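PDB 2OZV: hypothetical protein Atu0636 from Agrobacterium tumefaciens, which probably transfers a methyl group from S-adenosylmethionine to an oxygen of its substrate, as a predicted O-methyltransferase. Local coordinates for residues 148-151 against 152-156; 32-35 against 36-40; 110-113 against 114-117. All blocks are in the same frame, centred on the assembly; numbering follows the deposited sequence. Where two conformers were deposited one is given.

Contact 1 (148-151 against 152-156)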
loop_
_atom_site.group_PDB
_atom_site.type_symbol
_atom_site.label_atom_id
_atom_site.label_comp_id
_atom_site.label_asym_id
_atom_site.label_seq_id
_atom_site.Cartn_x
_atom_site.Cartn_y
_atom_site.Cartn_z
ATOM N N LEU B 148 -0.644 9.759 16.304
ATOM C CA LEU B 148 -0.059 8.605 17.035
ATOM C C LEU B 148 1.139 7.986 16.336
ATOM O O LEU B 148 2.197 7.772 16.965
ATOM C CB LEU B 148 -1.099 7.524 17.387
ATOM C CG LEU B 148 -0.805 6.701 18.657
ATOM C CD1 LEU B 148 -0.753 7.614 19.887
ATOM C CD2 LEU B 148 -1.883 5.648 18.929
ATOM N N PHE B 149 0.991 7.674 15.050
ATOM C CA PHE B 149 2.121 7.103 14.328
ATOM C C PHE B 149 3.316 8.057 14.319
ATOM O O PHE B 149 4.452 7.636 14.553
ATOM C CB PHE B 149 1.724 6.699 12.908
ATOM C CG PHE B 149 0.974 5.387 12.856
ATOM C CD1 PHE B 149 1.644 4.186 13.007
ATOM C CD2 PHE B 149 -0.403 5.375 12.647
ATOM C CE1 PHE B 149 0.949 2.955 12.952
ATOM C CE2 PHE B 149 -1.094 4.153 12.592
ATOM C CZ PHE B 149 -0.415 2.965 12.744
ATOM N N GLU B 150 3.057 9.337 14.064
ATOM C CA GLU B 150 4.102 10.343 14.153
ATOM C C GLU B 150 4.841 10.311 15.495
ATOM O O GLU B 150 6.073 10.227 15.514
ATOM C CB GLU B 150 3.519 11.739 13.891
ATOM C CG GLU B 150 4.497 12.892 14.186
ATOM C CD GLU B 150 5.748 12.887 13.294
ATOM O OE1 GLU B 150 5.769 12.238 12.229
ATOM O OE2 GLU B 150 6.734 13.552 13.666
ATOM N N ASP B 151 4.103 10.367 16.606
ATOM C CA ASP B 151 4.730 10.339 17.947
ATOM C C ASP B 151 5.520 9.057 18.199
ATOM O O ASP B 151 6.689 9.108 18.597
ATOM C CB ASP B 151 3.688 10.487 19.048
ATOM C CG ASP B 151 3.145 11.906 19.171
ATOM O OD1 ASP B 151 3.779 12.867 18.664
ATOM O OD2 ASP B 151 2.074 12.061 19.794
ATOM N N TRP B 152 4.885 7.911 17.961
ATOM C CA TRP B 152 5.518 6.631 18.257
ATOM C C TRP B 152 6.735 6.353 17.372
ATOM O O TRP B 152 7.746 5.867 17.868
ATOM C CB TRP B 152 4.514 5.496 18.118
ATOM C CG TRP B 152 3.513 5.400 19.201
ATOM C CD1 TRP B 152 2.880 6.416 19.847
ATOM C CD2 TRP B 152 2.994 4.188 19.743
ATOM N NE1 TRP B 152 1.994 5.907 20.784
ATOM C CE2 TRP B 152 2.052 4.536 20.729
ATOM C CE3 TRP B 152 3.261 2.837 19.501
ATOM C CZ2 TRP B 152 1.354 3.577 21.468
ATOM C CZ3 TRP B 152 2.561 1.884 20.223
ATOM C CH2 TRP B 152 1.615 2.260 21.191
ATOM N N ILE B 153 6.638 6.676 16.077
ATOM C CA ILE B 153 7.776 6.480 15.173
ATOM C C ILE B 153 8.901 7.508 15.429
ATOM O O ILE B 153 10.080 7.162 15.319
ATOM C CB ILE B 153 7.318 6.392 13.685
ATOM C CG1 ILE B 153 6.533 5.073 13.515
ATOM C CG2 ILE B 153 8.520 6.362 12.728
ATOM C CD1 ILE B 153 5.686 4.943 12.228
ATOM N N ARG B 154 8.561 8.737 15.819
ATOM C CA ARG B 154 9.576 9.670 16.301
ATOM C C ARG B 154 10.357 9.055 17.477
ATOM O O ARG B 154 11.580 9.058 17.475
ATOM C CB ARG B 154 8.946 10.999 16.736
ATOM C CG ARG B 154 9.941 12.089 17.116
ATOM C CD ARG B 154 9.201 13.329 17.643
ATOM N NE ARG B 154 8.484 12.975 18.863
ATOM C CZ ARG B 154 7.172 13.100 19.056
ATOM N NH1 ARG B 154 6.399 13.628 18.114
ATOM N NH2 ARG B 154 6.634 12.705 20.215
ATOM N N THR B 155 9.642 8.518 18.464
ATOM C CA THR B 155 10.302 7.844 19.601
ATOM C C THR B 155 11.112 6.627 19.129
ATOM O O THR B 155 12.254 6.446 19.552
ATOM C CB THR B 155 9.275 7.484 20.681
ATOM O OG1 THR B 155 8.758 8.705 21.237
ATOM C CG2 THR B 155 9.919 6.590 21.802
ATOM N N ALA B 156 10.535 5.805 18.246
ATOM C CA ALA B 156 11.231 4.595 17.763
ATOM C C ALA B 156 12.580 4.976 17.165
ATOM O O ALA B 156 13.587 4.311 17.427
ATOM C CB ALA B 156 10.374 3.797 16.721
HETATM O O HOH W 1 6.981 15.168 15.903
#
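L148 lies alongside W152 one turn further down the same helix, the two side chains pointing the same way. A chi1 of -151° turns the leucine away from its own N and lays its branch point over one face of the indole, and a CH-pi contact results, CG of L148 being 4.0 Å from the centroid of the five-membered ring of W152. Its CD1 reaches the pyrrole side, 3.4 Å from NE1 of W152. The carbonyl of L148 meanwhile takes the backbone N-H of W152 in an almost straight bond, L148 O to W152 N 2.9 Å.

F149 turns inward, where I178 and A181 of helix 175-182 also pack on it. CD1 of I153 comes up at the edge of its ring, 4.2 Å from F149 CD1, while F149 O accepts from I153 N.

E150 has A181 of helix 175-182 against its side chain. Its OE2 forms a salt bridge with R185 and also accepts a hydrogen bond from water 1, which in turn accepts from NH1 of R154; the carboxylate and guanidinium are thus joined through water, E150 OE2 and R154 NH1 being 4.5 Å apart.

D151 makes the direct salt bridge: its OD1 lies 2.8 Å from R154 NH1 and is met on the anti side. NH2 of R154 adds only a weak bond to the same oxygen. The arginine chain bends at chi3 (63°) and folds back over D151, its guanidinium plane 59° from the carboxylate, far from a flat two-pronged pairing.

This is a regular alpha-helical turn, with i to i+4 backbone bonds and an i to i+3 salt bridge between partly exposed residues; F149, I153 and A156 pack helix 148-159 against the central sheet of the methyltransferase-like domain.

Contact 2 (32-35 against 36-40)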
loop_
_atom_site.group_PDB
_atom_site.type_symbol
_atom_site.label_atom_id
_atom_site.label_comp_id
_atom_site.label_asym_id
_atom_site.label_seq_id
_atom_site.Cartn_x
_atom_site.Cartn_y
_atom_site.Cartn_z
ATOM N N VAL B 32 11.042 -9.887 13.773
ATOM C CA VAL B 32 12.389 -9.792 14.337
ATOM C C VAL B 32 13.167 -11.042 13.932
ATOM O O VAL B 32 13.063 -12.081 14.570
ATOM C CB VAL B 32 12.357 -9.640 15.878
ATOM C CG1 VAL B 32 13.764 -9.465 16.450
ATOM C CG2 VAL B 32 11.459 -8.442 16.265
ATOM N N ALA B 33 13.920 -10.917 12.842
ATOM C CA ALA B 33 14.705 -12.028 12.298
ATOM C C ALA B 33 16.176 -11.754 12.574
ATOM O O ALA B 33 16.888 -11.276 11.710
ATOM C CB ALA B 33 14.454 -12.175 10.775
ATOM N N ASP B 34 16.635 -12.080 13.771
ATOM C CA ASP B 34 17.927 -11.630 14.252
ATOM C C ASP B 34 18.402 -12.704 15.214
ATOM O O ASP B 34 17.691 -13.036 16.172
ATOM C CB ASP B 34 17.738 -10.292 14.992
ATOM C CG ASP B 34 19.059 -9.581 15.334
ATOM O OD1 ASP B 34 20.130 -10.229 15.449
ATOM O OD2 ASP B 34 19.015 -8.341 15.488
ATOM N N ASP B 35 19.590 -13.252 14.963
ATOM C CA ASP B 35 20.094 -14.305 15.846
ATOM C C ASP B 35 21.199 -13.841 16.806
ATOM O O ASP B 35 21.825 -14.662 17.479
ATOM C CB ASP B 35 20.493 -15.554 15.045
ATOM C CG ASP B 35 19.302 -16.205 14.327
ATOM O OD1 ASP B 35 18.161 -16.212 14.866
ATOM O OD2 ASP B 35 19.518 -16.718 13.213
ATOM N N ARG B 36 21.415 -12.528 16.895
ATOM C CA ARG B 36 22.383 -11.970 17.860
ATOM C C ARG B 36 21.760 -11.758 19.215
ATOM O O ARG B 36 20.526 -11.755 19.361
ATOM C CB ARG B 36 22.892 -10.586 17.435
ATOM C CG ARG B 36 23.416 -10.415 16.016
ATOM C CD ARG B 36 23.537 -8.899 15.702
ATOM N NE ARG B 36 22.230 -8.232 15.592
ATOM C CZ ARG B 36 22.048 -6.916 15.448
ATOM N NH1 ARG B 36 23.087 -6.081 15.413
ATOM N NH2 ARG B 36 20.816 -6.429 15.340
ATOM N N ALA B 37 22.608 -11.543 20.217
ATOM C CA ALA B 37 22.157 -10.894 21.413
ATOM C C ALA B 37 21.722 -9.544 20.879
ATOM O O ALA B 37 22.447 -8.895 20.094
ATOM C CB ALA B 37 23.267 -10.756 22.449
ATOM N N CYS B 38 20.499 -9.175 21.198
ATOM C CA CYS B 38 19.966 -7.919 20.687
ATOM C C CYS B 38 19.003 -7.407 21.706
ATOM O O CYS B 38 18.530 -8.165 22.572
ATOM C CB CYS B 38 19.292 -8.080 19.320
ATOM S SG CYS B 38 17.940 -9.259 19.303
ATOM N N ARG B 39 18.736 -6.111 21.617
ATOM C CA ARG B 39 17.878 -5.428 22.551
ATOM C C ARG B 39 16.663 -4.968 21.777
ATOM O O ARG B 39 16.800 -4.328 20.724
ATOM C CB ARG B 39 18.611 -4.248 23.184
ATOM C CG ARG B 39 19.835 -4.689 24.079
ATOM C CD ARG B 39 20.453 -3.528 24.790
ATOM N NE ARG B 39 21.026 -2.518 23.887
ATOM C CZ ARG B 39 22.328 -2.358 23.645
ATOM N NH1 ARG B 39 23.235 -3.154 24.219
ATOM N NH2 ARG B 39 22.738 -1.390 22.837
ATOM N N ILE B 40 15.489 -5.312 22.292
ATOM C CA ILE B 40 14.234 -5.038 21.583
ATOM C C ILE B 40 13.306 -4.237 22.474
ATOM O O ILE B 40 13.088 -4.612 23.625
ATOM C CB ILE B 40 13.550 -6.359 21.184
ATOM C CG1 ILE B 40 14.451 -7.158 20.223
ATOM C CG2 ILE B 40 12.156 -6.046 20.527
ATOM C CD1 ILE B 40 14.278 -8.603 20.362
HETATM O O HOH W 2 18.380 -13.071 18.794
#
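A salt bridge across a tight turn, backed by a small apolar touch, joins D34 to R36 where the loop after helix 24-30 swings round into strand 38-42. The aspartate is buried and its carboxylate is turned in toward the arginine by a CG anti to the backbone N (chi1 -170°). R36 grips it side-on with two nitrogens, NE to OD1 of D34 at 2.9 Å and NH2 to OD2 of D34 at 2.6 Å. Both bonds are nearly straight, and both oxygens sit in the guanidinium plane. The two flat groups are only 15° apart, and each oxygen is met on its syn side. A bend at chi3 of R36 (-69°) brings the guanidinium back to D34, two residues earlier.

OD1 of D34 does double duty: on its anti side, somewhat out of the carboxylate plane, it also accepts from the backbone N of R36 at 3.0 Å. An aspartate taking the main-chain N-H two residues on in this way forms an Asx turn, and here it turns the chain back just ahead of the strand, one of the parallel strands in the Rossmann-like sheet expected of this methyltransferase family. OD2 also accepts a hydrogen bond from NE2 of H118 on the adjacent strand 116-121, so the buried carboxylate is held from R36 and from H118; these donors would probably favour its charged form.

On the backbone side, water 2 donates to the carbonyls of D34 and R36, lying 2.7 Å from D34 O and 2.6 Å from R36 O. Deeper in, V32 and I40 reach toward each other tip to tip, V32 CG1 and I40 CD1 being 4.0 Å apart, with V54 of helix 49-57 packing on both.

Contact 3 (110-113 against 114-117)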
loop_
_atom_site.group_PDB
_atom_site.type_symbol
_atom_site.label_atom_id
_atom_site.label_comp_id
_atom_site.label_asym_id
_atom_site.label_seq_id
_atom_site.Cartn_x
_atom_site.Cartn_y
_atom_site.Cartn_z
ATOM N N GLY B 110 12.957 6.557 30.849
ATOM C CA GLY B 110 13.558 5.235 30.685
ATOM C C GLY B 110 13.547 4.776 29.234
ATOM O O GLY B 110 13.598 3.569 28.963
ATOM N N LEU B 111 13.485 5.737 28.314
ATOM C CA LEU B 111 13.585 5.462 26.871
ATOM C C LEU B 111 14.913 6.033 26.365
ATOM O O LEU B 111 14.967 7.180 25.935
ATOM C CB LEU B 111 12.391 6.096 26.133
ATOM C CG LEU B 111 11.048 5.349 26.257
ATOM C CD1 LEU B 111 9.865 6.299 26.177
ATOM C CD2 LEU B 111 10.938 4.234 25.190
ATOM N N PRO B 112 15.994 5.244 26.447
ATOM C CA PRO B 112 17.341 5.777 26.178
ATOM C C PRO B 112 17.609 6.055 24.699
ATOM O O PRO B 112 17.049 5.383 23.832
ATOM C CB PRO B 112 18.270 4.673 26.701
ATOM C CG PRO B 112 17.461 3.424 26.651
ATOM C CD PRO B 112 16.016 3.815 26.811
ATOM N N ASP B 113 18.452 7.050 24.423
ATOM C CA ASP B 113 18.833 7.371 23.055
ATOM C C ASP B 113 19.645 6.238 22.430
ATOM O O ASP B 113 20.563 5.696 23.080
ATOM C CB ASP B 113 19.717 8.624 23.032
ATOM C CG ASP B 113 18.957 9.900 23.368
ATOM O OD1 ASP B 113 17.742 10.012 23.082
ATOM O OD2 ASP B 113 19.608 10.810 23.911
ATOM N N GLU B 114 19.296 5.882 21.187
ATOM C CA GLU B 114 20.149 5.052 20.331
ATOM C C GLU B 114 20.661 3.798 21.043
ATOM O O GLU B 114 21.869 3.535 21.101
ATOM C CB GLU B 114 21.310 5.886 19.763
ATOM C CG GLU B 114 20.808 6.909 18.757
ATOM C CD GLU B 114 21.910 7.791 18.213
ATOM O OE1 GLU B 114 22.416 8.645 18.951
ATOM O OE2 GLU B 114 22.268 7.624 17.044
ATOM N N HIS B 115 19.712 3.017 21.542
ATOM C CA HIS B 115 20.000 1.894 22.415
ATOM C C HIS B 115 19.506 0.558 21.854
ATOM O O HIS B 115 20.125 -0.476 22.096
ATOM C CB HIS B 115 19.357 2.162 23.776
ATOM C CG HIS B 115 19.532 1.065 24.777
ATOM N ND1 HIS B 115 20.730 0.830 25.427
ATOM C CD2 HIS B 115 18.645 0.176 25.280
ATOM C CE1 HIS B 115 20.567 -0.167 26.282
ATOM N NE2 HIS B 115 19.309 -0.579 26.215
ATOM N N PHE B 116 18.383 0.579 21.122
ATOM C CA PHE B 116 17.710 -0.662 20.729
ATOM C C PHE B 116 18.028 -1.081 19.308
ATOM O O PHE B 116 18.112 -0.236 18.410
ATOM C CB PHE B 116 16.189 -0.496 20.884
ATOM C CG PHE B 116 15.738 -0.391 22.335
ATOM C CD1 PHE B 116 15.645 -1.545 23.148
ATOM C CD2 PHE B 116 15.409 0.864 22.882
ATOM C CE1 PHE B 116 15.226 -1.461 24.484
ATOM C CE2 PHE B 116 14.991 0.970 24.220
ATOM C CZ PHE B 116 14.907 -0.194 25.032
ATOM N N HIS B 117 18.201 -2.389 19.107
ATOM C CA HIS B 117 18.412 -2.953 17.768
ATOM C C HIS B 117 17.099 -3.089 16.994
ATOM O O HIS B 117 17.104 -3.125 15.764
ATOM C CB HIS B 117 19.069 -4.323 17.896
ATOM C CG HIS B 117 20.405 -4.277 18.597
ATOM N ND1 HIS B 117 20.560 -4.662 19.919
ATOM C CD2 HIS B 117 21.623 -3.861 18.174
ATOM C CE1 HIS B 117 21.833 -4.509 20.265
ATOM N NE2 HIS B 117 22.496 -4.021 19.227
#
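A chi1 of 178° sets the H115 ring opposite its own N and swings the imidazole back to the pyrrolidine of P112, three residues earlier. CG of P112, the atom at the puckered end of the ring, lies 3.7 Å from H115 CG and about as far from H115 CB, and the two side chains cross obliquely. In F116, CG lies anti to the carbonyl carbon (chi1 -69°), which brings the ring's CE2 corner to the same proline: CE2 of F116 is 4.0 Å from P112 CD, and the pair meet at about a right angle. The histidine and phenylalanine also touch each other, H115 CD2 standing 3.7 Å above the plane of the F116 ring and over its centre, while CE2 of F116 lies at the edge of the imidazole. P112 therefore fits against two rings that are already packed together.

Between them the chain reverses through D113 and E114. E114 takes positive backbone angles (phi 49°), left-handed helical values that bend the chain sharply enough for P112 and H115 to face one another.

Upstream, G110 closes helix 103-108 in a Schellman motif, its positive phi suited to glycine. The turn then links that helix to strand 116-121: F116 packs on T64 and Y66 of strand 61-67, on A41 of strand 38-42 and on I159 at the end of helix 148-159, and Y66 also lies against P112.

How the contacts relate
From the N terminus, contact 2 comes first: it turns the chain after helix 24-30 into strand 38-42. Contact 3 follows, at the turn from helix 103-108 into strand 116-121, and contact 1 comes last, within helix 148-159. Each is a local closure, and they follow in series, with neither nesting nor crossing. Contacts 2 and 3 meet because their strands are neighbours in the sheet: R39 NE lies 2.9 Å from H115 O, a probable hydrogen bond. Contact 3 reaches contact 1 through L111 packing on T155. Contacts 1 and 2 do not touch, their nearest atoms about 10 Å apart, so residues 110-117 bridge them.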